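Local coordinates for protein bradyzoite surface antigen BSR4 (Toxoplasma gondii, PDB 2JKS) that is displayed on the surface of the bradyzoite stage, belongs to the SAG1-related (SRS) superfamily, and probably takes part in attachment to host cells, at residues 5-10 with 153-158; 13-18 with 43-48; 231-236 with 269-274; 213-218 with 240-245. All blocks are in the same frame, centred on the assembly; numbering follows the deposited sequence.

In the fold
Contacts 1 and 2 lie in the first SRS domain, contacts 3 and 4 in the second, on opposite sides of the chain's centre, with contact centres about 53 to 55 Å apart between the two pairs. Contacts 1 and 2 share a sheet, since strands 6-10 and 13-17 are neighbours in it: contact 2 is main-chain pairing inside that sheet, whereas contact 1 joins it to the second sheet through side chains and a water. Contacts 3 and 4 meet through the small sheet of strands 216-218 and 230-232, and both use ring edges against ring faces. All four are partly buried, with apolar groups inward; contact 4 adds a salt bridge on its outer side.

Contact 1: 5-10 with 153-158; sequences SRLTVA and AACKLT
S5, just before strand 6-10, and L7 within it face A153 and C155 of strand 152-161, and the contact is made by side chains and one water rather than by paired backbones. The segment axes come within 7.4 Å and run in roughly the same direction, 24° apart. This is wider than the spacing of hydrogen-bonded neighbours, and the two strands belong to different sheets.

The polar link is indirect. S5 OG lies between its own backbone N and carbonyl carbon (chi1 47°), and it is 2.6 Å from a water that in turn accepts a hydrogen bond from A154 N at 3.1 Å. A short hydroxyl side chain suits this place, because it reaches the water that also takes the A154 N-H.

Apolar contacts make up much of the rest. S5 CB rests against A153 CB at 3.9 Å, where the short alanine lets the two chains close up. Further along, C155 SG approaches R6 O and L7 CB. L7 has CG anti to its backbone N (chi1 180°), and its branch CD2 settles 3.9 Å from K156 O. Leucine here offers an apolar surface toward the sheet interface, while R6 and K156 start off in the other direction.

Strand 6-10 is the outermost strand of its sheet and hydrogen-bonds to strand 13-17, whose C16 is the disulfide partner of C155; the bridge is modelled with strained geometry, its sulfur positions uncertain. Strand 152-161 lies in the second sheet of the domain, flanked by strands 29-35 and 132-141, and F18 fills in against S5, A153 and C155.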
loop_
_atom_site.group_PDB
_atom_site.type_symbol
_atom_site.label_atom_id
_atom_site.label_comp_id
_atom_site.label_asym_id
_atom_site.label_seq_id
_atom_site.Cartn_x
_atom_site.Cartn_y
_atom_site.Cartn_z
ATOM N N SER A 5 -15.390 -23.192 -18.456
ATOM C CA SER A 5 -15.093 -22.430 -17.249
ATOM C C SER A 5 -16.114 -21.295 -17.072
ATOM O O SER A 5 -16.673 -20.748 -18.055
ATOM C CB SER A 5 -13.623 -21.944 -17.245
ATOM O OG SER A 5 -13.192 -21.350 -18.486
ATOM N N ARG A 6 -16.408 -20.970 -15.818
ATOM C CA ARG A 6 -17.303 -19.873 -15.531
ATOM C C ARG A 6 -16.806 -19.162 -14.262
ATOM O O ARG A 6 -16.573 -19.814 -13.282
ATOM C CB ARG A 6 -18.722 -20.361 -15.277
ATOM C CG ARG A 6 -19.689 -19.191 -15.097
ATOM C CD ARG A 6 -20.963 -19.585 -14.454
ATOM N NE ARG A 6 -21.065 -21.033 -14.308
ATOM C CZ ARG A 6 -22.162 -21.751 -14.548
ATOM N NH1 ARG A 6 -23.266 -21.160 -15.009
ATOM N NH2 ARG A 6 -22.148 -23.068 -14.355
ATOM N N LEU A 7 -16.691 -17.843 -14.334
ATOM C CA LEU A 7 -16.324 -16.981 -13.218
ATOM C C LEU A 7 -17.512 -16.082 -12.817
ATOM O O LEU A 7 -18.165 -15.433 -13.667
ATOM C CB LEU A 7 -15.083 -16.151 -13.590
ATOM C CG LEU A 7 -14.573 -15.173 -12.503
ATOM C CD1 LEU A 7 -14.085 -15.883 -11.265
ATOM C CD2 LEU A 7 -13.440 -14.263 -13.054
ATOM N N THR A 8 -17.828 -16.093 -11.523
ATOM C CA THR A 8 -18.782 -15.144 -10.964
ATOM C C THR A 8 -18.095 -14.259 -9.897
ATOM O O THR A 8 -17.322 -14.757 -9.098
ATOM C CB THR A 8 -20.029 -15.836 -10.343
ATOM O OG1 THR A 8 -20.607 -16.729 -11.301
ATOM C CG2 THR A 8 -21.071 -14.764 -10.007
ATOM N N VAL A 9 -18.360 -12.965 -9.927
ATOM C CA VAL A 9 -17.884 -11.986 -8.932
ATOM C C VAL A 9 -19.034 -11.090 -8.434
ATOM O O VAL A 9 -19.772 -10.532 -9.224
ATOM C CB VAL A 9 -16.727 -11.073 -9.499
ATOM C CG1 VAL A 9 -16.047 -10.297 -8.335
ATOM C CG2 VAL A 9 -15.674 -11.911 -10.247
ATOM N N ALA A 10 -19.186 -10.978 -7.102
ATOM C CA ALA A 10 -20.124 -10.041 -6.475
ATOM C C ALA A 10 -19.393 -9.530 -5.257
ATOM O O ALA A 10 -18.978 -10.335 -4.430
ATOM C CB ALA A 10 -21.399 -10.754 -6.039
ATOM N N ALA A 153 -9.336 -26.037 -18.610
ATOM C CA ALA A 153 -9.899 -24.706 -18.629
ATOM C C ALA A 153 -9.433 -24.071 -17.318
ATOM O O ALA A 153 -9.016 -24.771 -16.382
ATOM C CB ALA A 153 -11.390 -24.763 -18.697
ATOM N N ALA A 154 -9.474 -22.747 -17.265
ATOM C CA ALA A 154 -9.018 -22.028 -16.071
ATOM C C ALA A 154 -9.843 -20.757 -15.829
ATOM O O ALA A 154 -10.512 -20.270 -16.738
ATOM C CB ALA A 154 -7.541 -21.693 -16.231
ATOM N N CYS A 155 -9.818 -20.266 -14.588
ATOM C CA CYS A 155 -10.304 -18.922 -14.248
ATOM C C CYS A 155 -9.113 -18.160 -13.773
ATOM O O CYS A 155 -8.267 -18.684 -13.024
ATOM C CB CYS A 155 -11.257 -18.958 -13.059
ATOM S SG CYS A 155 -12.876 -19.551 -13.427
ATOM N N LYS A 156 -9.062 -16.907 -14.153
ATOM C CA LYS A 156 -8.054 -16.034 -13.599
ATOM C C LYS A 156 -8.652 -14.836 -12.793
ATOM O O LYS A 156 -9.512 -14.124 -13.274
ATOM C CB LYS A 156 -7.157 -15.582 -14.741
ATOM C CG LYS A 156 -6.151 -14.589 -14.370
ATOM C CD LYS A 156 -5.935 -13.764 -15.585
ATOM C CE LYS A 156 -4.485 -13.401 -15.705
ATOM N NZ LYS A 156 -4.341 -12.662 -16.958
ATOM N N LEU A 157 -8.183 -14.640 -11.555
ATOM C CA LEU A 157 -8.688 -13.561 -10.727
ATOM C C LEU A 157 -7.585 -12.558 -10.435
ATOM O O LEU A 157 -6.593 -12.913 -9.842
ATOM C CB LEU A 157 -9.261 -14.101 -9.389
ATOM C CG LEU A 157 -9.853 -13.043 -8.429
ATOM C CD1 LEU A 157 -11.034 -12.295 -9.050
ATOM C CD2 LEU A 157 -10.249 -13.645 -7.065
ATOM N N THR A 158 -7.776 -11.311 -10.853
ATOM C CA THR A 158 -6.891 -10.250 -10.448
ATOM C C THR A 158 -7.450 -9.574 -9.175
ATOM O O THR A 158 -8.579 -9.097 -9.166
ATOM C CB THR A 158 -6.673 -9.223 -11.583
ATOM O OG1 THR A 158 -6.116 -9.892 -12.737
ATOM C CG2 THR A 158 -5.747 -8.089 -11.142
HETATM O O HOH W 1 -10.953 -21.639 -19.695
#

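Contact 2: 13-18 with 43-48; sequences DAKCDF and TFECSA
Parallel pairing joins D13-D17 to T43-S47, with the segment axes 4.7 Å apart and 11° from parallel. A14 bonds through both its N-H and its C=O: the N-H reaches T43 O at 2.9 Å in a nearly straight bond, and the carbonyl accepts from E45 N. C16 repeats the pattern, with C16 N to E45 O at 2.7 Å and S47 N to C16 O, and F18 N to S47 O continues it.

Alternation in this SRS-domain sheet sends A14, C16, F44 and C46 to the buried face, and D13, K15, D17, T43, E45 and S47 to the other. On the buried face C16 SG stands at the edge of the F44 ring, nearest CE1, a sulfur-aromatic contact whose closeness is only approximate because the C16 sulfur belongs to a strained bridge. C46 SG lies over a face of the same ring, offset toward its rim. Both cysteines tie the sheet to its partner, C16 through C155 and C46 through C138, so F44 is packed among the bridges.

On the polar face T43 OG1 donates to D13 OD1; at 2.4 Å this bond is very short and its exact length doubtful. A water donates to both T43 OG1 and A14 O. K15 curls back, bent at chi2 (73°) and chi3 (77°), and NZ bonds D13 O at 3.0 Å from above the carbonyl plane, a long flexible chain that can serve its own strand.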
loop_
_atom_site.group_PDB
_atom_site.type_symbol
_atom_site.label_atom_id
_atom_site.label_comp_id
_atom_site.label_asym_id
_atom_site.label_seq_id
_atom_site.Cartn_x
_atom_site.Cartn_y
_atom_site.Cartn_z
ATOM N N ASP A 13 -16.266 -11.386 -3.493
ATOM C CA ASP A 13 -16.340 -12.826 -3.491
ATOM C C ASP A 13 -16.360 -13.284 -4.954
ATOM O O ASP A 13 -17.195 -12.775 -5.730
ATOM C CB ASP A 13 -17.572 -13.295 -2.715
ATOM C CG ASP A 13 -17.579 -12.802 -1.283
ATOM O OD1 ASP A 13 -16.541 -12.971 -0.572
ATOM O OD2 ASP A 13 -18.602 -12.201 -0.885
ATOM N N ALA A 14 -15.441 -14.196 -5.308
ATOM C CA ALA A 14 -15.355 -14.798 -6.639
ATOM C C ALA A 14 -15.499 -16.304 -6.625
ATOM O O ALA A 14 -14.996 -17.001 -5.737
ATOM C CB ALA A 14 -14.005 -14.445 -7.309
ATOM N N LYS A 15 -16.162 -16.815 -7.643
ATOM C CA LYS A 15 -16.477 -18.240 -7.702
ATOM C C LYS A 15 -16.126 -18.727 -9.137
ATOM O O LYS A 15 -16.655 -18.179 -10.068
ATOM C CB LYS A 15 -17.995 -18.433 -7.434
ATOM C CG LYS A 15 -18.559 -18.138 -6.007
ATOM C CD LYS A 15 -18.640 -16.590 -5.659
ATOM C CE LYS A 15 -19.839 -15.887 -6.321
ATOM N NZ LYS A 15 -19.718 -14.420 -6.141
ATOM N N CYS A 16 -15.267 -19.744 -9.288
ATOM C CA CYS A 16 -15.030 -20.395 -10.595
ATOM C C CYS A 16 -15.641 -21.803 -10.629
ATOM O O CYS A 16 -15.398 -22.615 -9.720
ATOM C CB CYS A 16 -13.532 -20.566 -10.883
ATOM S SG CYS A 16 -12.487 -19.082 -10.922
ATOM N N ASP A 17 -16.388 -22.077 -11.690
ATOM C CA ASP A 17 -17.193 -23.290 -11.871
ATOM C C ASP A 17 -16.739 -23.971 -13.180
ATOM O O ASP A 17 -16.678 -23.340 -14.208
ATOM C CB ASP A 17 -18.683 -22.909 -11.988
ATOM C CG ASP A 17 -19.345 -22.629 -10.641
ATOM O OD1 ASP A 17 -19.245 -23.462 -9.696
ATOM O OD2 ASP A 17 -19.989 -21.564 -10.525
ATOM N N PHE A 18 -16.414 -25.259 -13.137
ATOM C CA PHE A 18 -15.972 -25.975 -14.337
ATOM C C PHE A 18 -16.900 -27.172 -14.550
ATOM O O PHE A 18 -17.050 -28.000 -13.644
ATOM C CB PHE A 18 -14.534 -26.483 -14.191
ATOM C CG PHE A 18 -13.525 -25.411 -13.853
ATOM C CD1 PHE A 18 -13.147 -25.191 -12.519
ATOM C CD2 PHE A 18 -12.947 -24.629 -14.865
ATOM C CE1 PHE A 18 -12.227 -24.227 -12.218
ATOM C CE2 PHE A 18 -12.023 -23.654 -14.548
ATOM C CZ PHE A 18 -11.674 -23.450 -13.232
ATOM N N THR A 43 -12.978 -13.638 -0.936
ATOM C CA THR A 43 -13.127 -15.079 -0.961
ATOM C C THR A 43 -13.040 -15.610 -2.380
ATOM O O THR A 43 -13.490 -14.950 -3.323
ATOM C CB THR A 43 -14.408 -15.589 -0.244
ATOM O OG1 THR A 43 -15.552 -15.158 -0.966
ATOM C CG2 THR A 43 -14.507 -15.055 1.189
ATOM N N PHE A 44 -12.480 -16.822 -2.517
ATOM C CA PHE A 44 -12.264 -17.464 -3.810
ATOM C C PHE A 44 -12.695 -18.920 -3.688
ATOM O O PHE A 44 -12.224 -19.635 -2.815
ATOM C CB PHE A 44 -10.791 -17.348 -4.257
ATOM C CG PHE A 44 -10.525 -17.830 -5.683
ATOM C CD1 PHE A 44 -11.393 -17.522 -6.722
ATOM C CD2 PHE A 44 -9.373 -18.578 -5.966
ATOM C CE1 PHE A 44 -11.143 -17.933 -8.024
ATOM C CE2 PHE A 44 -9.102 -18.999 -7.267
ATOM C CZ PHE A 44 -10.000 -18.659 -8.304
ATOM N N GLU A 45 -13.606 -19.331 -4.558
ATOM C CA GLU A 45 -14.078 -20.715 -4.549
ATOM C C GLU A 45 -13.932 -21.347 -5.932
ATOM O O GLU A 45 -14.128 -20.665 -6.965
ATOM C CB GLU A 45 -15.511 -20.794 -4.042
ATOM C CG GLU A 45 -16.113 -22.175 -4.192
ATOM C CD GLU A 45 -17.498 -22.278 -3.572
ATOM O OE1 GLU A 45 -18.104 -21.209 -3.292
ATOM O OE2 GLU A 45 -17.973 -23.439 -3.378
ATOM N N CYS A 46 -13.525 -22.615 -5.961
ATOM C CA CYS A 46 -13.420 -23.358 -7.224
ATOM C C CYS A 46 -14.072 -24.711 -7.122
ATOM O O CYS A 46 -13.714 -25.503 -6.250
ATOM C CB CYS A 46 -11.970 -23.513 -7.638
ATOM S SG CYS A 46 -11.216 -21.897 -7.856
ATOM N N SER A 47 -15.036 -24.962 -8.005
ATOM C CA SER A 47 -15.772 -26.209 -7.949
ATOM C C SER A 47 -15.894 -26.815 -9.331
ATOM O O SER A 47 -15.847 -26.112 -10.340
ATOM C CB SER A 47 -17.132 -26.017 -7.272
ATOM O OG SER A 47 -17.985 -25.212 -8.048
ATOM N N ALA A 48 -16.001 -28.135 -9.373
ATOM C CA ALA A 48 -16.028 -28.830 -10.628
ATOM C C ALA A 48 -16.891 -30.065 -10.484
ATOM O O ALA A 48 -17.193 -30.509 -9.371
ATOM C CB ALA A 48 -14.625 -29.208 -11.045
HETATM O O HOH W 2 -16.231 -17.031 -3.132
#

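Contact 3: 231-236 with 269-274; sequences TRFVEI and QQFLVG
F233 sends the edge of its ring into one face of F271, a T-shaped pair with centroids 5.1 Å apart and planes at 78°. The atom that leads is F233 CE1, 3.6 Å above the F271 plane and offset toward the rim, nearest to CD1 at 3.7 Å; F233 CZ follows it over the same face. From the other ring's standpoint, F271 CE1 lies at the edge of F233, in its plane. The pair joins the 3-10 turn 233-235, which follows strand 230-232, to strand 269-277 in the second SRS domain. Hydrogen bonds E235 N to R232 O and I236 N to F233 O hold the turn, from which I236 points toward that strand and the F233 ring reaches it with its end.

The F233 ring also meets those of Y217, F240 and W245, while F271 also touches Y217, V305 and V307. Flat, fully apolar rings suit this buried setting, since their edges and faces fill it without polar groups to satisfy.

I236 extends the packing toward the surface. It crosses F271 at about a right angle, its tip CD1 4.0 Å from F271 CB, and slides past Q269 in the opposite direction. A branched chain serves well because one arm reaches F271 and the other Q269. Q270 turns the other way, its NE2 hydrogen-bonded to T306 OG1. Q269, bent at chi2 (-70°), lays its amide beside I236, and its OE1 sits 3.6 Å from I236 CG2.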
loop_
_atom_site.group_PDB
_atom_site.type_symbol
_atom_site.label_atom_id
_atom_site.label_comp_id
_atom_site.label_asym_id
_atom_site.label_seq_id
_atom_site.Cartn_x
_atom_site.Cartn_y
_atom_site.Cartn_z
ATOM N N THR A 231 12.477 27.280 1.830
ATOM C CA THR A 231 12.775 28.448 2.654
ATOM C C THR A 231 13.372 27.934 3.922
ATOM O O THR A 231 13.055 26.813 4.344
ATOM C CB THR A 231 11.511 29.308 2.932
ATOM O OG1 THR A 231 11.028 29.763 1.690
ATOM C CG2 THR A 231 11.841 30.518 3.721
ATOM N N ARG A 232 14.276 28.705 4.513
ATOM C CA ARG A 232 14.976 28.273 5.692
ATOM C C ARG A 232 14.068 28.298 6.962
ATOM O O ARG A 232 13.268 29.219 7.132
ATOM C CB ARG A 232 16.304 29.052 5.871
ATOM C CG ARG A 232 17.298 28.861 4.657
ATOM C CD ARG A 232 18.551 29.710 4.898
ATOM N NE ARG A 232 19.364 29.207 6.015
ATOM C CZ ARG A 232 20.071 29.970 6.864
ATOM N NH1 ARG A 232 20.035 31.297 6.764
ATOM N NH2 ARG A 232 20.773 29.401 7.845
ATOM N N PHE A 233 14.138 27.220 7.761
ATOM C CA PHE A 233 13.417 27.129 9.024
ATOM C C PHE A 233 13.718 28.284 9.985
ATOM O O PHE A 233 12.808 28.727 10.667
ATOM C CB PHE A 233 13.694 25.826 9.756
ATOM C CG PHE A 233 12.761 24.703 9.381
ATOM C CD1 PHE A 233 11.396 24.748 9.729
ATOM C CD2 PHE A 233 13.241 23.598 8.666
ATOM C CE1 PHE A 233 10.533 23.694 9.368
ATOM C CE2 PHE A 233 12.392 22.538 8.300
ATOM C CZ PHE A 233 11.042 22.566 8.656
ATOM N N VAL A 234 14.968 28.754 10.049
ATOM C CA VAL A 234 15.307 29.937 10.900
ATOM C C VAL A 234 14.420 31.138 10.626
ATOM O O VAL A 234 14.268 31.980 11.512
ATOM C CB VAL A 234 16.766 30.495 10.785
ATOM C CG1 VAL A 234 17.766 29.658 11.564
ATOM C CG2 VAL A 234 17.183 30.809 9.302
ATOM N N GLU A 235 13.870 31.254 9.422
ATOM C CA GLU A 235 13.046 32.422 9.073
ATOM C C GLU A 235 11.727 32.480 9.844
ATOM O O GLU A 235 11.127 33.565 9.958
ATOM C CB GLU A 235 12.772 32.529 7.564
ATOM C CG GLU A 235 13.935 33.062 6.727
ATOM C CD GLU A 235 14.363 34.453 7.187
ATOM O OE1 GLU A 235 13.509 35.393 7.133
ATOM O OE2 GLU A 235 15.533 34.594 7.629
ATOM N N ILE A 236 11.277 31.330 10.349
ATOM C CA ILE A 236 10.036 31.220 11.126
ATOM C C ILE A 236 10.288 30.823 12.586
ATOM O O ILE A 236 9.484 31.144 13.462
ATOM C CB ILE A 236 8.967 30.326 10.437
ATOM C CG1 ILE A 236 9.407 28.843 10.319
ATOM C CG2 ILE A 236 8.584 30.935 9.089
ATOM C CD1 ILE A 236 8.356 27.949 9.768
ATOM N N GLN A 269 2.900 30.050 12.881
ATOM C CA GLN A 269 3.610 29.915 11.604
ATOM C C GLN A 269 3.073 28.638 10.923
ATOM O O GLN A 269 2.454 27.785 11.551
ATOM C CB GLN A 269 5.125 29.777 11.852
ATOM C CG GLN A 269 5.743 30.861 12.729
ATOM C CD GLN A 269 5.779 32.209 12.029
ATOM O OE1 GLN A 269 5.733 32.270 10.792
ATOM N NE2 GLN A 269 5.871 33.307 12.820
ATOM N N GLN A 270 3.317 28.490 9.635
ATOM C CA GLN A 270 2.868 27.248 8.966
ATOM C C GLN A 270 4.005 26.886 8.071
ATOM O O GLN A 270 4.725 27.767 7.561
ATOM C CB GLN A 270 1.653 27.469 8.089
ATOM C CG GLN A 270 0.312 27.674 8.786
ATOM C CD GLN A 270 -0.830 27.481 7.784
ATOM O OE1 GLN A 270 -0.795 28.060 6.666
ATOM N NE2 GLN A 270 -1.832 26.633 8.149
ATOM N N PHE A 271 4.233 25.582 7.950
ATOM C CA PHE A 271 5.271 25.096 7.040
ATOM C C PHE A 271 4.776 23.783 6.436
ATOM O O PHE A 271 3.845 23.164 6.963
ATOM C CB PHE A 271 6.658 24.985 7.702
ATOM C CG PHE A 271 6.767 23.895 8.754
ATOM C CD1 PHE A 271 7.180 22.593 8.397
ATOM C CD2 PHE A 271 6.437 24.154 10.096
ATOM C CE1 PHE A 271 7.318 21.614 9.352
ATOM C CE2 PHE A 271 6.600 23.146 11.070
ATOM C CZ PHE A 271 7.028 21.893 10.706
ATOM N N LEU A 272 5.393 23.386 5.319
ATOM C CA LEU A 272 5.008 22.157 4.658
ATOM C C LEU A 272 6.242 21.276 4.439
ATOM O O LEU A 272 7.256 21.736 4.009
ATOM C CB LEU A 272 4.325 22.524 3.345
ATOM C CG LEU A 272 3.650 21.587 2.382
ATOM C CD1 LEU A 272 2.720 22.459 1.578
ATOM C CD2 LEU A 272 4.643 20.869 1.458
ATOM N N VAL A 273 6.118 19.993 4.767
ATOM C CA VAL A 273 7.051 18.986 4.336
ATOM C C VAL A 273 6.221 17.754 3.917
ATOM O O VAL A 273 4.998 17.795 3.892
ATOM C CB VAL A 273 7.997 18.556 5.477
ATOM C CG1 VAL A 273 8.930 19.681 5.874
ATOM C CG2 VAL A 273 7.161 18.119 6.703
ATOM N N GLY A 274 6.908 16.681 3.552
ATOM C CA GLY A 274 6.213 15.456 3.234
ATOM C C GLY A 274 7.094 14.415 2.605
ATOM O O GLY A 274 8.327 14.357 2.855
#

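Contact 4: 213-218 with 240-245; sequences YAEEYC and FLKSWW. With ZN (zinc ion), chain I.
Y213-E215 packs against F240-W245 in a mainly aromatic contact between two loop regions of the second SRS domain: one leads into strand 216-218, and the other makes the 3-10 turn 242-244 before strand 245-247. The core of it is a T-shaped pair in which the edge of Y213 meets the face of W245, centroids 5.2 Å apart and planes at 74°. Y213 CD1 stands 3.8 Å above the indole, toward its rim, and A214 N lies over a face of the same ring. Tyrosine fits because its ring packs against the indole while its OH bonds T247 OG1.

A214 O is buried with no hydrogen-bonding partner in the model. It faces the edge of F240, 3.1 Å from CZ, where the slightly positive ring hydrogens may ease its isolation. The short alanine side chain lets the K242 chain pass alongside, CE 4.1 Å from A214 CB.

At the outer side K242 NZ forms a salt bridge to E215 OE2, 2.9 Å long; the ammonium arrives on the anti side of that oxygen, 27° out of the carboxylate plane. Long chains on both residues let the charges meet past the aromatic packing. The next residue, E216, starts away from F240-W245; its OE1 bonds T212 OG1 and lies 2.7 Å from a zinc ion, and its OE2 binds that zinc more closely, at 2.0 Å.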
loop_
_atom_site.group_PDB
_atom_site.type_symbol
_atom_site.label_atom_id
_atom_site.label_comp_id
_atom_site.label_asym_id
_atom_site.label_seq_id
_atom_site.Cartn_x
_atom_site.Cartn_y
_atom_site.Cartn_z
ATOM N N TYR A 213 15.386 19.015 4.264
ATOM C CA TYR A 213 14.425 19.234 5.358
ATOM C C TYR A 213 15.137 19.596 6.663
ATOM O O TYR A 213 14.545 20.271 7.493
ATOM C CB TYR A 213 13.516 18.025 5.553
ATOM C CG TYR A 213 14.278 16.797 5.935
ATOM C CD1 TYR A 213 14.557 16.525 7.250
ATOM C CD2 TYR A 213 14.774 15.928 4.929
ATOM C CE1 TYR A 213 15.304 15.428 7.593
ATOM C CE2 TYR A 213 15.530 14.823 5.251
ATOM C CZ TYR A 213 15.779 14.577 6.577
ATOM O OH TYR A 213 16.505 13.455 6.933
ATOM N N ALA A 214 16.392 19.152 6.844
ATOM C CA ALA A 214 17.131 19.427 8.101
ATOM C C ALA A 214 17.377 20.918 8.309
ATOM O O ALA A 214 17.630 21.325 9.447
ATOM C CB ALA A 214 18.482 18.661 8.163
ATOM N N GLU A 215 17.278 21.703 7.229
ATOM C CA GLU A 215 17.391 23.180 7.304
ATOM C C GLU A 215 16.241 23.961 6.702
ATOM O O GLU A 215 16.128 25.131 6.982
ATOM C CB GLU A 215 18.678 23.681 6.629
ATOM C CG GLU A 215 19.903 23.114 7.222
ATOM C CD GLU A 215 21.169 23.532 6.480
ATOM O OE1 GLU A 215 21.129 24.348 5.518
ATOM O OE2 GLU A 215 22.222 23.040 6.884
ATOM N N GLU A 216 15.481 23.342 5.799
ATOM C CA GLU A 216 14.476 24.011 4.973
ATOM C C GLU A 216 13.089 23.377 4.993
ATOM O O GLU A 216 12.932 22.165 5.216
ATOM C CB GLU A 216 14.939 24.077 3.526
ATOM C CG GLU A 216 16.107 25.043 3.385
ATOM C CD GLU A 216 16.828 24.987 2.091
ATOM O OE1 GLU A 216 16.551 24.125 1.227
ATOM O OE2 GLU A 216 17.736 25.852 1.971
ATOM N N TYR A 217 12.079 24.184 4.638
ATOM C CA TYR A 217 10.750 23.639 4.391
ATOM C C TYR A 217 10.220 24.112 3.059
ATOM O O TYR A 217 10.872 24.932 2.396
ATOM C CB TYR A 217 9.821 23.993 5.568
ATOM C CG TYR A 217 9.629 25.483 5.762
ATOM C CD1 TYR A 217 8.543 26.150 5.197
ATOM C CD2 TYR A 217 10.544 26.217 6.506
ATOM C CE1 TYR A 217 8.354 27.527 5.376
ATOM C CE2 TYR A 217 10.377 27.583 6.681
ATOM C CZ TYR A 217 9.270 28.230 6.114
ATOM O OH TYR A 217 9.138 29.595 6.282
ATOM N N CYS A 218 9.059 23.598 2.640
ATOM C CA CYS A 218 8.351 24.125 1.472
ATOM C C CYS A 218 7.410 25.227 1.952
ATOM O O CYS A 218 6.645 25.038 2.933
ATOM C CB CYS A 218 7.531 23.041 0.751
ATOM S SG CYS A 218 8.355 21.461 0.406
ATOM N N PHE A 240 16.057 28.188 15.684
ATOM C CA PHE A 240 16.247 26.906 15.003
ATOM C C PHE A 240 17.716 26.458 14.969
ATOM O O PHE A 240 18.612 27.271 14.717
ATOM C CB PHE A 240 15.750 27.020 13.558
ATOM C CG PHE A 240 15.872 25.733 12.774
ATOM C CD1 PHE A 240 14.929 24.709 12.930
ATOM C CD2 PHE A 240 16.926 25.567 11.853
ATOM C CE1 PHE A 240 15.038 23.523 12.206
ATOM C CE2 PHE A 240 17.057 24.397 11.108
ATOM C CZ PHE A 240 16.097 23.371 11.264
ATOM N N LEU A 241 17.938 25.171 15.195
ATOM C CA LEU A 241 19.233 24.525 14.934
ATOM C C LEU A 241 18.958 23.247 14.147
ATOM O O LEU A 241 17.909 22.627 14.331
ATOM C CB LEU A 241 19.904 24.110 16.252
ATOM C CG LEU A 241 20.138 25.125 17.393
ATOM C CD1 LEU A 241 20.826 24.461 18.565
ATOM C CD2 LEU A 241 20.954 26.296 16.947
ATOM N N LYS A 242 19.906 22.840 13.314
ATOM C CA LYS A 242 19.834 21.566 12.567
ATOM C C LYS A 242 19.581 20.387 13.480
ATOM O O LYS A 242 18.939 19.413 13.061
ATOM C CB LYS A 242 21.135 21.298 11.802
ATOM C CG LYS A 242 21.248 21.944 10.454
ATOM C CD LYS A 242 22.515 21.422 9.756
ATOM C CE LYS A 242 22.176 20.421 8.741
ATOM N NZ LYS A 242 23.227 20.488 7.685
ATOM N N SER A 243 20.065 20.464 14.720
ATOM C CA SER A 243 19.903 19.339 15.659
ATOM C C SER A 243 18.453 19.105 16.068
ATOM O O SER A 243 18.129 18.057 16.653
ATOM C CB SER A 243 20.773 19.535 16.916
ATOM O OG SER A 243 20.296 20.610 17.712
ATOM N N TRP A 244 17.575 20.076 15.774
ATOM C CA TRP A 244 16.132 19.904 16.038
ATOM C C TRP A 244 15.554 18.728 15.198
ATOM O O TRP A 244 14.542 18.137 15.540
ATOM C CB TRP A 244 15.371 21.202 15.724
ATOM C CG TRP A 244 15.534 22.386 16.693
ATOM C CD1 TRP A 244 16.519 22.590 17.632
ATOM C CD2 TRP A 244 14.710 23.577 16.714
ATOM N NE1 TRP A 244 16.321 23.814 18.267
ATOM C CE2 TRP A 244 15.232 24.440 17.702
ATOM C CE3 TRP A 244 13.589 23.984 15.990
ATOM C CZ2 TRP A 244 14.635 25.695 18.011
ATOM C CZ3 TRP A 244 12.989 25.228 16.291
ATOM C CH2 TRP A 244 13.518 26.062 17.306
ATOM N N TRP A 245 16.194 18.412 14.082
ATOM C CA TRP A 245 15.834 17.220 13.303
ATOM C C TRP A 245 16.774 16.079 13.604
ATOM O O TRP A 245 18.017 16.265 13.603
ATOM C CB TRP A 245 15.971 17.486 11.828
ATOM C CG TRP A 245 14.870 18.302 11.212
ATOM C CD1 TRP A 245 14.904 19.623 10.908
ATOM C CD2 TRP A 245 13.590 17.816 10.796
ATOM N NE1 TRP A 245 13.719 20.009 10.324
ATOM C CE2 TRP A 245 12.896 18.914 10.232
ATOM C CE3 TRP A 245 12.974 16.550 10.804
ATOM C CZ2 TRP A 245 11.603 18.789 9.709
ATOM C CZ3 TRP A 245 11.682 16.421 10.266
ATOM C CH2 TRP A 245 11.008 17.533 9.743
HETATM ZN ZN ZN I . 18.721 25.495 0.302
#